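Local coordinates for Alr4995 protein (Nostoc sp., PDB 6LRF), which is a bifunctional arginine dihydrolase and ornithine cyclodeaminase that probably converts arginine to ornithine and ornithine to proline, at residues 181-186 with 205-210; 172-177 with 218-223; 373-378 with 564-569; 526-531 with 555-560. One frame throughout, in Å; residues are numbered along the deposited sequence.

Along the chain, 172-177 comes first, then 181-186, 205-210 and 218-223, so the pair of interaction 1 lies between the two segments of interaction 2. Their centres are about 11 Å apart and they touch: strands 173-175 and 181-183 are antiparallel neighbours in one three-stranded sheet of the region related to dimethylarginine dimethylhydrolase. Interactions 3 and 4 share helix 554-567, their centres about 13 Å apart, and 526-531 and 555-560 both fall between 373-378 and 564-569. The centres of interactions 2 and 3 are about 42 Å apart. The first two contacts thus lie within the GME-family region, the other two in the Rossmann-like part and at its junction with the LOR/SDH-type region.

Interaction 1: residues 181-186 with 205-210; sequences LLYYPG and RIAIAE
Strands 181-183 and 205-207 run parallel, their short axes 5.0 Å apart and 17° out of line, with Leu181 level with Arg205, Leu182 with Ile206 and Tyr183 with Ala207. Ile206 N gives a nearly straight bond to Leu181 O at 2.8 Å, Tyr183 N reaches Ile206 O only weakly, and Ile208 N closes the ladder on Tyr183 O at 3.0 Å, in the carbonyl plane. On the Leu182 and Ile206 side, Leu182 CD1 presses on Ile208 CG2 at 3.5 Å, tighter than usual for two carbons, the two side chains crossing almost at a right angle. With helix 190-199 this is a beta-alpha-beta unit, and that helix packs over the other face, against Leu181 and Tyr183. There the Tyr183 ring, with CG in the crowded position between N and carbonyl carbon (chi1 80°), lies alongside Arg205 and has CB of that residue at its edge. Tyr183 OH bonds to a water at 2.6 Å, which Arg205 NE also meets weakly; NH1 of the same arginine is bound by Val200 O. Tyr184, its CG anti to N, sends its ring out past the strand end. Ile208 O meets the ring edge in plane, 3.3 Å from Tyr184 CD1, while Gly186 N sits over the centre of one face. Tyr184 OH lies 3.4 Å from Glu210 CG. An alanine in place of Tyr184 would probably leave the start of the helix at Glu210 less firmly packed. Glu210 OE2 turns to a salt bridge with Arg165.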
loop_
_atom_site.group_PDB
_atom_site.type_symbol
_atom_site.label_atom_id
_atom_site.label_comp_id
_atom_site.label_asym_id
_atom_site.label_seq_id
_atom_site.Cartn_x
_atom_site.Cartn_y
_atom_site.Cartn_z
ATOM N N LEU B 181 -9.437 12.806 -44.933
ATOM C CA LEU B 181 -8.522 13.333 -43.936
ATOM C C LEU B 181 -7.672 12.225 -43.368
ATOM O O LEU B 181 -8.185 11.294 -42.755
ATOM C CB LEU B 181 -9.270 14.032 -42.799
ATOM C CG LEU B 181 -8.321 14.390 -41.647
ATOM C CD1 LEU B 181 -7.315 15.463 -42.074
ATOM C CD2 LEU B 181 -9.075 14.835 -40.405
ATOM N N LEU B 182 -6.368 12.342 -43.572
ATOM C CA LEU B 182 -5.402 11.416 -43.015
ATOM C C LEU B 182 -4.802 12.047 -41.769
ATOM O O LEU B 182 -4.148 13.089 -41.858
ATOM C CB LEU B 182 -4.317 11.106 -44.047
ATOM C CG LEU B 182 -3.184 10.168 -43.640
ATOM C CD1 LEU B 182 -3.668 8.736 -43.713
ATOM C CD2 LEU B 182 -1.961 10.385 -44.532
ATOM N N TYR B 183 -5.044 11.452 -40.605
ATOM C CA TYR B 183 -4.605 12.080 -39.370
ATOM C C TYR B 183 -4.392 11.069 -38.259
ATOM O O TYR B 183 -4.865 9.935 -38.328
ATOM C CB TYR B 183 -5.608 13.165 -38.929
ATOM C CG TYR B 183 -6.861 12.681 -38.229
ATOM C CD1 TYR B 183 -7.163 13.092 -36.930
ATOM C CD2 TYR B 183 -7.748 11.826 -38.862
ATOM C CE1 TYR B 183 -8.322 12.658 -36.281
ATOM C CE2 TYR B 183 -8.905 11.391 -38.230
ATOM C CZ TYR B 183 -9.185 11.803 -36.942
ATOM O OH TYR B 183 -10.335 11.356 -36.330
ATOM N N TYR B 184 -3.658 11.500 -37.243
ATOM C CA TYR B 184 -3.352 10.675 -36.086
ATOM C C TYR B 184 -3.976 11.260 -34.817
ATOM O O TYR B 184 -3.388 12.148 -34.195
ATOM C CB TYR B 184 -1.842 10.552 -35.922
ATOM C CG TYR B 184 -1.429 9.839 -34.659
ATOM C CD1 TYR B 184 -1.819 8.525 -34.426
ATOM C CD2 TYR B 184 -0.644 10.472 -33.706
ATOM C CE1 TYR B 184 -1.440 7.862 -33.272
ATOM C CE2 TYR B 184 -0.260 9.818 -32.551
ATOM C CZ TYR B 184 -0.661 8.513 -32.341
ATOM O OH TYR B 184 -0.288 7.852 -31.195
ATOM N N PRO B 185 -5.159 10.751 -34.423
ATOM C CA PRO B 185 -5.967 11.321 -33.333
ATOM C C PRO B 185 -5.217 11.514 -32.013
ATOM O O PRO B 185 -5.573 12.405 -31.243
ATOM C CB PRO B 185 -7.097 10.291 -33.159
ATOM C CG PRO B 185 -7.219 9.645 -34.507
ATOM C CD PRO B 185 -5.796 9.552 -35.007
ATOM N N GLY B 186 -4.186 10.718 -31.768
ATOM C CA GLY B 186 -3.434 10.831 -30.529
ATOM C C GLY B 186 -2.589 12.088 -30.438
ATOM O O GLY B 186 -2.036 12.410 -29.382
ATOM N N ARG B 205 -12.793 9.956 -42.759
ATOM C CA ARG B 205 -11.689 9.951 -41.806
ATOM C C ARG B 205 -10.833 8.695 -41.931
ATOM O O ARG B 205 -11.333 7.574 -41.859
ATOM C CB ARG B 205 -12.209 10.076 -40.369
ATOM C CG ARG B 205 -13.113 11.277 -40.148
ATOM C CD ARG B 205 -13.109 11.761 -38.703
ATOM N NE ARG B 205 -13.666 10.800 -37.748
ATOM C CZ ARG B 205 -14.939 10.777 -37.353
ATOM N NH1 ARG B 205 -15.812 11.648 -37.840
ATOM N NH2 ARG B 205 -15.345 9.874 -36.469
ATOM N N ILE B 206 -9.535 8.894 -42.117
ATOM C CA ILE B 206 -8.579 7.806 -42.122
ATOM C C ILE B 206 -7.637 7.972 -40.942
ATOM O O ILE B 206 -6.546 8.532 -41.080
ATOM C CB ILE B 206 -7.769 7.758 -43.434
ATOM C CG1 ILE B 206 -8.712 7.853 -44.638
ATOM C CG2 ILE B 206 -6.884 6.508 -43.476
ATOM C CD1 ILE B 206 -8.003 7.991 -45.979
ATOM N N ALA B 207 -8.073 7.507 -39.772
ATOM C CA ALA B 207 -7.241 7.582 -38.576
ATOM C C ALA B 207 -6.163 6.512 -38.639
ATOM O O ALA B 207 -6.450 5.363 -38.956
ATOM C CB ALA B 207 -8.082 7.433 -37.320
ATOM N N ILE B 208 -4.921 6.886 -38.354
ATOM C CA ILE B 208 -3.807 5.957 -38.530
ATOM C C ILE B 208 -3.186 5.511 -37.217
ATOM O O ILE B 208 -3.281 6.201 -36.205
ATOM C CB ILE B 208 -2.689 6.564 -39.402
ATOM C CG1 ILE B 208 -2.047 7.759 -38.691
ATOM C CG2 ILE B 208 -3.240 6.959 -40.755
ATOM C CD1 ILE B 208 -0.724 8.177 -39.280
ATOM N N ALA B 209 -2.548 4.341 -37.268
ATOM C CA ALA B 209 -1.839 3.746 -36.140
ATOM C C ALA B 209 -0.592 4.539 -35.798
ATOM O O ALA B 209 -0.047 5.232 -36.652
ATOM C CB ALA B 209 -1.473 2.305 -36.455
ATOM N N GLU B 210 -0.139 4.428 -34.550
ATOM C CA GLU B 210 1.069 5.115 -34.106
ATOM C C GLU B 210 2.298 4.639 -34.876
ATOM O O GLU B 210 3.257 5.391 -35.058
ATOM C CB GLU B 210 1.284 4.918 -32.603
ATOM C CG GLU B 210 2.374 5.818 -32.010
ATOM C CD GLU B 210 2.488 5.712 -30.489
ATOM O OE1 GLU B 210 2.259 4.607 -29.943
ATOM O OE2 GLU B 210 2.810 6.740 -29.839
HETATM O O HOH W 1 -11.342 8.963 -35.958
#

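Interaction 2: residues 172-177 with 218-223; sequences CFCPLA and CNTVNV
Two small three-stranded sheets of the GME-type region meet here, edge strand 173-175 of one running beside the segment that leads into edge strand 221-223 of the other. The touching parts head the same way, 23° apart, but no backbone-to-backbone hydrogen bond joins them; side chains and a water do the work. At the far end Asn222, its CG anti to the backbone N, reaches across so that OD1 accepts from Ala177 N at 2.9 Å. The bond is bent at the hydrogen, 141°, and the donor stands above the amide's carbonyl plane, 26° out of it. Asn222 ND2 is held by Ile226 O and Glu224 O, which fixes the rotation of the amide and so positions OD1. Leu176 crosses the same side chain obliquely, CD2 lying 3.8 Å from Asn222 CG. Midway, Cys174 has its CB directed at the partner, within 3.2 Å of Cys218 O, and with SG anti to N the sulfur passes 3.5 Å from Thr220 O. At the near end Cys218 SG rests on the backbone of the other segment, 3.5 Å from Cys172 C, with its CB as close to Phe173 N. A water lies between Phe173 O, at 2.7 Å, and Cys218 O, and can donate to either, though acceptors around it outnumber its protons. Asn219 is the centre of an inverse gamma turn, and Thr220 OG1 bonds back to Ala217 O. Such neighbouring sheets, each a short mixed set of strands, are consistent with the repeated beta-beta-alpha-beta modules of the alpha/beta propeller of this superfamily.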
loop_
_atom_site.group_PDB
_atom_site.type_symbol
_atom_site.label_atom_id
_atom_site.label_comp_id
_atom_site.label_asym_id
_atom_site.label_seq_id
_atom_site.Cartn_x
_atom_site.Cartn_y
_atom_site.Cartn_z
ATOM N N CYS B 172 1.007 15.169 -38.429
ATOM C CA CYS B 172 -0.028 14.321 -37.832
ATOM C C CYS B 172 -1.404 14.588 -38.413
ATOM O O CYS B 172 -2.411 14.099 -37.893
ATOM C CB CYS B 172 -0.075 14.523 -36.313
ATOM S SG CYS B 172 -0.304 16.271 -35.758
ATOM N N PHE B 173 -1.448 15.365 -39.490
ATOM C CA PHE B 173 -2.713 15.850 -40.020
ATOM C C PHE B 173 -2.558 16.161 -41.505
ATOM O O PHE B 173 -1.604 16.845 -41.891
ATOM C CB PHE B 173 -3.137 17.089 -39.236
ATOM C CG PHE B 173 -4.537 17.537 -39.499
ATOM C CD1 PHE B 173 -4.814 18.458 -40.513
ATOM C CD2 PHE B 173 -5.577 17.076 -38.704
ATOM C CE1 PHE B 173 -6.114 18.891 -40.751
ATOM C CE2 PHE B 173 -6.886 17.503 -38.929
ATOM C CZ PHE B 173 -7.156 18.414 -39.957
ATOM N N CYS B 174 -3.472 15.669 -42.337
ATOM C CA CYS B 174 -3.278 15.781 -43.782
ATOM C C CYS B 174 -4.581 15.726 -44.588
ATOM O O CYS B 174 -5.052 14.639 -44.967
ATOM C CB CYS B 174 -2.326 14.681 -44.270
ATOM S SG CYS B 174 -1.802 14.888 -46.035
ATOM N N PRO B 175 -5.167 16.907 -44.864
ATOM C CA PRO B 175 -6.325 17.002 -45.753
ATOM C C PRO B 175 -5.985 16.465 -47.157
ATOM O O PRO B 175 -4.917 16.760 -47.689
ATOM C CB PRO B 175 -6.628 18.507 -45.781
ATOM C CG PRO B 175 -5.989 19.050 -44.516
ATOM C CD PRO B 175 -4.757 18.222 -44.335
ATOM N N LEU B 176 -6.874 15.658 -47.723
ATOM C CA LEU B 176 -6.639 15.018 -49.022
ATOM C C LEU B 176 -7.761 15.352 -49.985
ATOM O O LEU B 176 -8.811 15.861 -49.576
ATOM C CB LEU B 176 -6.530 13.498 -48.883
ATOM C CG LEU B 176 -5.418 12.966 -47.987
ATOM C CD1 LEU B 176 -5.678 11.504 -47.656
ATOM C CD2 LEU B 176 -4.073 13.140 -48.654
ATOM N N ALA B 177 -7.552 15.054 -51.262
ATOM C CA ALA B 177 -8.585 15.304 -52.259
ATOM C C ALA B 177 -9.853 14.533 -51.910
ATOM O O ALA B 177 -9.793 13.535 -51.183
ATOM C CB ALA B 177 -8.091 14.923 -53.650
ATOM N N CYS B 218 1.555 10.905 -42.071
ATOM C CA CYS B 218 0.687 12.063 -42.261
ATOM C C CYS B 218 1.380 13.161 -43.044
ATOM O O CYS B 218 0.724 14.044 -43.618
ATOM C CB CYS B 218 0.225 12.603 -40.916
ATOM S SG CYS B 218 -1.006 11.554 -40.165
ATOM N N ASN B 219 2.710 13.092 -43.050
ATOM C CA ASN B 219 3.557 14.038 -43.773
ATOM C C ASN B 219 3.627 13.670 -45.258
ATOM O O ASN B 219 4.682 13.347 -45.799
ATOM C CB ASN B 219 4.947 14.066 -43.151
ATOM C CG ASN B 219 5.595 15.417 -43.245
ATOM O OD1 ASN B 219 6.645 15.572 -43.888
ATOM N ND2 ASN B 219 4.977 16.419 -42.609
ATOM N N THR B 220 2.473 13.765 -45.904
ATOM C CA THR B 220 2.249 13.232 -47.231
ATOM C C THR B 220 1.924 14.328 -48.231
ATOM O O THR B 220 1.135 15.237 -47.933
ATOM C CB THR B 220 1.097 12.222 -47.203
ATOM O OG1 THR B 220 1.586 10.971 -46.712
ATOM C CG2 THR B 220 0.492 12.030 -48.589
ATOM N N VAL B 221 2.541 14.247 -49.409
ATOM C CA VAL B 221 2.210 15.139 -50.514
ATOM C C VAL B 221 1.068 14.540 -51.323
ATOM O O VAL B 221 1.106 13.370 -51.704
ATOM C CB VAL B 221 3.429 15.397 -51.406
ATOM C CG1 VAL B 221 3.074 16.352 -52.529
ATOM C CG2 VAL B 221 4.561 15.972 -50.570
ATOM N N ASN B 222 0.034 15.342 -51.549
ATOM C CA ASN B 222 -1.137 14.913 -52.292
ATOM C C ASN B 222 -1.187 15.637 -53.623
ATOM O O ASN B 222 -1.267 16.868 -53.655
ATOM C CB ASN B 222 -2.416 15.180 -51.487
ATOM C CG ASN B 222 -3.668 14.608 -52.146
ATOM O OD1 ASN B 222 -4.758 15.186 -52.044
ATOM N ND2 ASN B 222 -3.521 13.463 -52.813
ATOM N N VAL B 223 -1.104 14.880 -54.714
ATOM C CA VAL B 223 -1.322 15.432 -56.047
ATOM C C VAL B 223 -2.521 14.716 -56.676
ATOM O O VAL B 223 -2.397 13.606 -57.196
ATOM C CB VAL B 223 -0.074 15.294 -56.933
ATOM C CG1 VAL B 223 -0.084 16.361 -58.017
ATOM C CG2 VAL B 223 1.184 15.439 -56.093
HETATM O O HOH W 2 0.276 16.779 -43.821
#

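Interaction 3: residues 373-378 with 564-569; sequences DGVAPD and IRRHGS
A loop between strands 366-369 and 388-392 lies against the C-terminal end of helix 554-567, which belongs to the Rossmann-like region, and so ties two parts of the chain far apart in sequence. The close-fitting part is at Gly374 and Val375. Arg565, whose CB is directed at the loop, bends at chi3 (61°) and brings NE to within 3.0 Å of Gly374 O. This bond is almost straight, 170° at the hydrogen, and it lies in the planes of both the carbonyl and the guanidinium. Arg565 NH1 is taken by Pro605 O, so two backbone carbonyls hold the group's orientation. An alanine in place of Arg565, lacking NE and NH1, would probably loosen the loop's hold on the helix. Gly374 has positive phi, and a CB there would run into Arg565 NH2, so the lack of a side chain lets the guanidinium draw in. Beside it, Val375 sits buried across the helix surface: CG1 is 3.8 Å from Arg566 CB, and CG2 is 3.9 Å from Arg565 O. Asn562 OD1, one turn back on the helix, accepts from Ala376 N, a second polar link between helix and loop.

Toward Asp378, an exposed residue, the contact slackens. Arg566, with CG anti to N and a bend at chi3, carries its guanidinium out to the carboxylate, but the salt bridge is long and the two planes are turned 62° apart. A water links the Arg566 side chain to the loop: it accepts from Arg566 NH1 at 2.5 Å and donates to Ala376 O at 2.8 Å.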
loop_
_atom_site.group_PDB
_atom_site.type_symbol
_atom_site.label_atom_id
_atom_site.label_comp_id
_atom_site.label_asym_id
_atom_site.label_seq_id
_atom_site.Cartn_x
_atom_site.Cartn_y
_atom_site.Cartn_z
ATOM N N ASP B 373 -38.756 20.564 -15.409
ATOM C CA ASP B 373 -38.412 20.289 -14.008
ATOM C C ASP B 373 -37.134 19.448 -13.868
ATOM O O ASP B 373 -37.010 18.414 -14.510
ATOM C CB ASP B 373 -39.555 19.551 -13.307
ATOM C CG ASP B 373 -40.590 20.482 -12.728
ATOM O OD1 ASP B 373 -40.554 21.701 -13.018
ATOM O OD2 ASP B 373 -41.454 19.976 -11.981
ATOM N N GLY B 374 -36.194 19.895 -13.035
ATOM C CA GLY B 374 -34.984 19.125 -12.774
ATOM C C GLY B 374 -33.977 19.106 -13.918
ATOM O O GLY B 374 -33.137 18.223 -13.981
ATOM N N VAL B 375 -34.063 20.078 -14.825
ATOM C CA VAL B 375 -33.128 20.174 -15.950
ATOM C C VAL B 375 -32.698 21.633 -16.066
ATOM O O VAL B 375 -33.537 22.515 -16.090
ATOM C CB VAL B 375 -33.768 19.687 -17.276
ATOM C CG1 VAL B 375 -32.846 19.952 -18.469
ATOM C CG2 VAL B 375 -34.126 18.197 -17.202
ATOM N N ALA B 376 -31.395 21.903 -16.093
ATOM C CA ALA B 376 -30.921 23.283 -16.234
ATOM C C ALA B 376 -30.854 23.630 -17.719
ATOM O O ALA B 376 -30.728 22.728 -18.553
ATOM C CB ALA B 376 -29.561 23.461 -15.571
ATOM N N PRO B 377 -30.986 24.925 -18.059
ATOM C CA PRO B 377 -30.800 25.346 -19.453
ATOM C C PRO B 377 -29.386 25.098 -19.877
ATOM O O PRO B 377 -28.497 25.036 -19.026
ATOM C CB PRO B 377 -31.099 26.851 -19.431
ATOM C CG PRO B 377 -30.904 27.249 -17.995
ATOM C CD PRO B 377 -31.350 26.057 -17.192
ATOM N N ASP B 378 -29.177 24.970 -21.180
ATOM C CA ASP B 378 -27.864 24.645 -21.699
ATOM C C ASP B 378 -26.852 25.728 -21.347
ATOM O O ASP B 378 -27.180 26.912 -21.317
ATOM C CB ASP B 378 -27.935 24.443 -23.207
ATOM C CG ASP B 378 -26.862 23.510 -23.707
ATOM O OD1 ASP B 378 -27.034 22.272 -23.566
ATOM O OD2 ASP B 378 -25.844 24.018 -24.228
ATOM N N ILE B 564 -28.360 13.977 -20.052
ATOM C CA ILE B 564 -29.106 12.721 -19.950
ATOM C C ILE B 564 -30.450 12.958 -19.244
ATOM O O ILE B 564 -31.471 12.427 -19.668
ATOM C CB ILE B 564 -28.298 11.616 -19.212
ATOM C CG1 ILE B 564 -26.928 11.407 -19.880
ATOM C CG2 ILE B 564 -29.061 10.290 -19.225
ATOM C CD1 ILE B 564 -27.007 11.109 -21.383
ATOM N N ARG B 565 -30.459 13.774 -18.187
ATOM C CA ARG B 565 -31.711 14.102 -17.514
ATOM C C ARG B 565 -32.664 14.789 -18.513
ATOM O O ARG B 565 -33.867 14.518 -18.508
ATOM C CB ARG B 565 -31.469 14.971 -16.271
ATOM C CG ARG B 565 -30.733 14.236 -15.122
ATOM C CD ARG B 565 -30.573 15.129 -13.887
ATOM N NE ARG B 565 -31.877 15.527 -13.352
ATOM C CZ ARG B 565 -32.575 14.811 -12.472
ATOM N NH1 ARG B 565 -32.079 13.671 -11.995
ATOM N NH2 ARG B 565 -33.766 15.236 -12.066
ATOM N N ARG B 566 -32.129 15.622 -19.405
ATOM C CA ARG B 566 -32.984 16.282 -20.386
ATOM C C ARG B 566 -33.637 15.290 -21.338
ATOM O O ARG B 566 -34.831 15.376 -21.598
ATOM C CB ARG B 566 -32.217 17.319 -21.197
ATOM C CG ARG B 566 -33.147 18.073 -22.156
ATOM C CD ARG B 566 -32.482 19.278 -22.771
ATOM N NE ARG B 566 -31.369 18.880 -23.628
ATOM C CZ ARG B 566 -30.094 19.171 -23.374
ATOM N NH1 ARG B 566 -29.777 19.874 -22.288
ATOM N NH2 ARG B 566 -29.136 18.765 -24.207
ATOM N N HIS B 567 -32.858 14.345 -21.851
ATOM C CA HIS B 567 -33.388 13.321 -22.757
ATOM C C HIS B 567 -34.267 12.308 -22.022
ATOM O O HIS B 567 -35.149 11.700 -22.629
ATOM C CB HIS B 567 -32.245 12.602 -23.469
ATOM C CG HIS B 567 -31.630 13.411 -24.563
ATOM N ND1 HIS B 567 -31.885 13.171 -25.898
ATOM C CD2 HIS B 567 -30.795 14.476 -24.523
ATOM C CE1 HIS B 567 -31.217 14.044 -26.632
ATOM N NE2 HIS B 567 -30.551 14.848 -25.822
ATOM N N GLY B 568 -34.002 12.118 -20.728
ATOM C CA GLY B 568 -34.895 11.364 -19.857
ATOM C C GLY B 568 -34.436 9.950 -19.547
ATOM O O GLY B 568 -34.953 9.321 -18.638
ATOM N N SER B 569 -33.480 9.445 -20.320
ATOM C CA SER B 569 -32.864 8.153 -20.053
ATOM C C SER B 569 -31.625 8.006 -20.909
ATOM O O SER B 569 -31.479 8.686 -21.926
ATOM C CB SER B 569 -33.825 6.990 -20.335
ATOM O OG SER B 569 -33.960 6.774 -21.735
HETATM O O HOH W 3 -30.937 21.749 -21.125
#

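Interaction 4: residues 526-531 with 555-560; sequences IAVHDI and RHHLKV
Helices 526-531 and 555-560 cross steeply, at 110° with their axes 9.7 Å apart, and meet through side chains; no hydrogen bond joins these two segments. The CH-pi contact is the closest: Val528 CG1, anti to its backbone N, sits over one face of the His557 ring, 3.6 Å from the centroid and 3.2 Å from His557 CE1, toward the rim.

The two histidines make an oblique pair, planes 55° apart, in which His557 CE1 lies over a face of the His529 ring, 3.6 Å from His529 NE2. Each has its ND1 committed outside the pair, His529 to Ser539 and His557 to Glu532, one residue further along helix 524-536, so that this bond does link the helices. The carboxylate would probably favour a protonated His557, though no charge is seen.

Apolar contact completes the interface: Ile531 CG2 touches Val560 CG1 at 3.6 Å, and Val560 CG1 also lies 4.2 Å from Val528 CG1.

All the touching residues are buried. Helix 524-536 follows directly from strand 519-523 of the six-stranded parallel Rossmann-type sheet, and helix 554-567 crosses helix 524-536, with helix 340-352 packed against Arg555 and His556 on that second helix.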
loop_
_atom_site.group_PDB
_atom_site.type_symbol
_atom_site.label_atom_id
_atom_site.label_comp_id
_atom_site.label_asym_id
_atom_site.label_seq_id
_atom_site.Cartn_x
_atom_site.Cartn_y
_atom_site.Cartn_z
ATOM N N ILE B 526 -20.229 4.968 -12.771
ATOM C CA ILE B 526 -19.641 4.324 -13.945
ATOM C C ILE B 526 -20.373 4.738 -15.231
ATOM O O ILE B 526 -19.754 4.940 -16.262
ATOM C CB ILE B 526 -19.628 2.787 -13.849
ATOM C CG1 ILE B 526 -19.107 2.211 -15.173
ATOM C CG2 ILE B 526 -21.023 2.231 -13.574
ATOM C CD1 ILE B 526 -18.064 1.177 -15.004
ATOM N N ALA B 527 -21.686 4.892 -15.153
ATOM C CA ALA B 527 -22.461 5.333 -16.300
ATOM C C ALA B 527 -22.121 6.770 -16.676
ATOM O O ALA B 527 -21.949 7.067 -17.852
ATOM C CB ALA B 527 -23.954 5.201 -16.026
ATOM N N VAL B 528 -22.025 7.671 -15.697
ATOM C CA VAL B 528 -21.696 9.051 -16.051
ATOM C C VAL B 528 -20.282 9.149 -16.644
ATOM O O VAL B 528 -20.079 9.842 -17.630
ATOM C CB VAL B 528 -21.791 10.029 -14.859
ATOM C CG1 VAL B 528 -21.425 11.442 -15.313
ATOM C CG2 VAL B 528 -23.200 10.033 -14.263
ATOM N N HIS B 529 -19.309 8.465 -16.044
ATOM C CA HIS B 529 -17.934 8.520 -16.533
ATOM C C HIS B 529 -17.794 7.907 -17.921
ATOM O O HIS B 529 -17.054 8.421 -18.754
ATOM C CB HIS B 529 -16.986 7.811 -15.557
ATOM C CG HIS B 529 -16.689 8.611 -14.333
ATOM N ND1 HIS B 529 -15.580 9.421 -14.229
ATOM C CD2 HIS B 529 -17.375 8.759 -13.175
ATOM C CE1 HIS B 529 -15.582 10.013 -13.048
ATOM N NE2 HIS B 529 -16.666 9.634 -12.392
ATOM N N ASP B 530 -18.487 6.797 -18.158
ATOM C CA ASP B 530 -18.449 6.148 -19.462
ATOM C C ASP B 530 -19.029 7.080 -20.519
ATOM O O ASP B 530 -18.459 7.254 -21.601
ATOM C CB ASP B 530 -19.226 4.839 -19.440
ATOM C CG ASP B 530 -19.412 4.240 -20.836
ATOM O OD1 ASP B 530 -18.407 3.786 -21.444
ATOM O OD2 ASP B 530 -20.571 4.189 -21.304
ATOM N N ILE B 531 -20.163 7.692 -20.196
ATOM C CA ILE B 531 -20.799 8.576 -21.152
ATOM C C ILE B 531 -19.926 9.819 -21.349
ATOM O O ILE B 531 -19.706 10.229 -22.472
ATOM C CB ILE B 531 -22.210 8.929 -20.710
ATOM C CG1 ILE B 531 -23.064 7.656 -20.742
ATOM C CG2 ILE B 531 -22.802 9.994 -21.623
ATOM C CD1 ILE B 531 -24.478 7.803 -20.203
ATOM N N ARG B 555 -17.435 20.806 -15.074
ATOM C CA ARG B 555 -18.341 21.277 -16.117
ATOM C C ARG B 555 -18.735 20.162 -17.102
ATOM O O ARG B 555 -19.922 19.953 -17.363
ATOM C CB ARG B 555 -17.712 22.473 -16.867
ATOM C CG ARG B 555 -17.737 23.798 -16.068
ATOM C CD ARG B 555 -17.072 24.943 -16.838
ATOM N NE ARG B 555 -17.704 25.184 -18.136
ATOM C CZ ARG B 555 -18.722 26.020 -18.321
ATOM N NH1 ARG B 555 -19.225 26.695 -17.292
ATOM N NH2 ARG B 555 -19.235 26.197 -19.531
ATOM N N HIS B 556 -17.751 19.441 -17.640
ATOM C CA HIS B 556 -18.034 18.343 -18.551
ATOM C C HIS B 556 -18.889 17.270 -17.872
ATOM O O HIS B 556 -19.791 16.692 -18.488
ATOM C CB HIS B 556 -16.735 17.720 -19.081
ATOM C CG HIS B 556 -16.081 18.514 -20.175
ATOM N ND1 HIS B 556 -15.043 18.019 -20.939
ATOM C CD2 HIS B 556 -16.317 19.768 -20.633
ATOM C CE1 HIS B 556 -14.676 18.930 -21.822
ATOM N NE2 HIS B 556 -15.436 19.999 -21.664
ATOM N N HIS B 557 -18.594 17.007 -16.602
ATOM C CA HIS B 557 -19.306 15.986 -15.829
ATOM C C HIS B 557 -20.783 16.338 -15.589
ATOM O O HIS B 557 -21.684 15.539 -15.856
ATOM C CB HIS B 557 -18.600 15.788 -14.496
ATOM C CG HIS B 557 -18.904 14.479 -13.840
ATOM N ND1 HIS B 557 -18.457 13.269 -14.338
ATOM C CD2 HIS B 557 -19.610 14.191 -12.720
ATOM C CE1 HIS B 557 -18.869 12.293 -13.549
ATOM N NE2 HIS B 557 -19.572 12.823 -12.562
ATOM N N LEU B 558 -21.010 17.541 -15.073
ATOM C CA LEU B 558 -22.354 18.067 -14.846
ATOM C C LEU B 558 -23.126 18.237 -16.151
ATOM O O LEU B 558 -24.340 18.002 -16.182
ATOM C CB LEU B 558 -22.280 19.409 -14.107
ATOM C CG LEU B 558 -22.399 19.328 -12.586
ATOM C CD1 LEU B 558 -23.831 18.939 -12.196
ATOM C CD2 LEU B 558 -21.395 18.331 -12.018
ATOM N N LYS B 559 -22.433 18.648 -17.219
ATOM C CA LYS B 559 -23.079 18.759 -18.530
ATOM C C LYS B 559 -23.657 17.436 -18.966
ATOM O O LYS B 559 -24.770 17.370 -19.484
ATOM C CB LYS B 559 -22.100 19.249 -19.604
ATOM C CG LYS B 559 -22.616 19.040 -21.018
ATOM C CD LYS B 559 -21.826 19.844 -22.049
ATOM C CE LYS B 559 -22.558 19.877 -23.389
ATOM N NZ LYS B 559 -22.058 20.974 -24.273
ATOM N N VAL B 560 -22.891 16.368 -18.776
ATOM C CA VAL B 560 -23.353 15.058 -19.185
ATOM C C VAL B 560 -24.582 14.653 -18.378
ATOM O O VAL B 560 -25.550 14.124 -18.925
ATOM C CB VAL B 560 -22.243 13.989 -19.027
ATOM C CG1 VAL B 560 -22.829 12.574 -19.108
ATOM C CG2 VAL B 560 -21.151 14.201 -20.080
#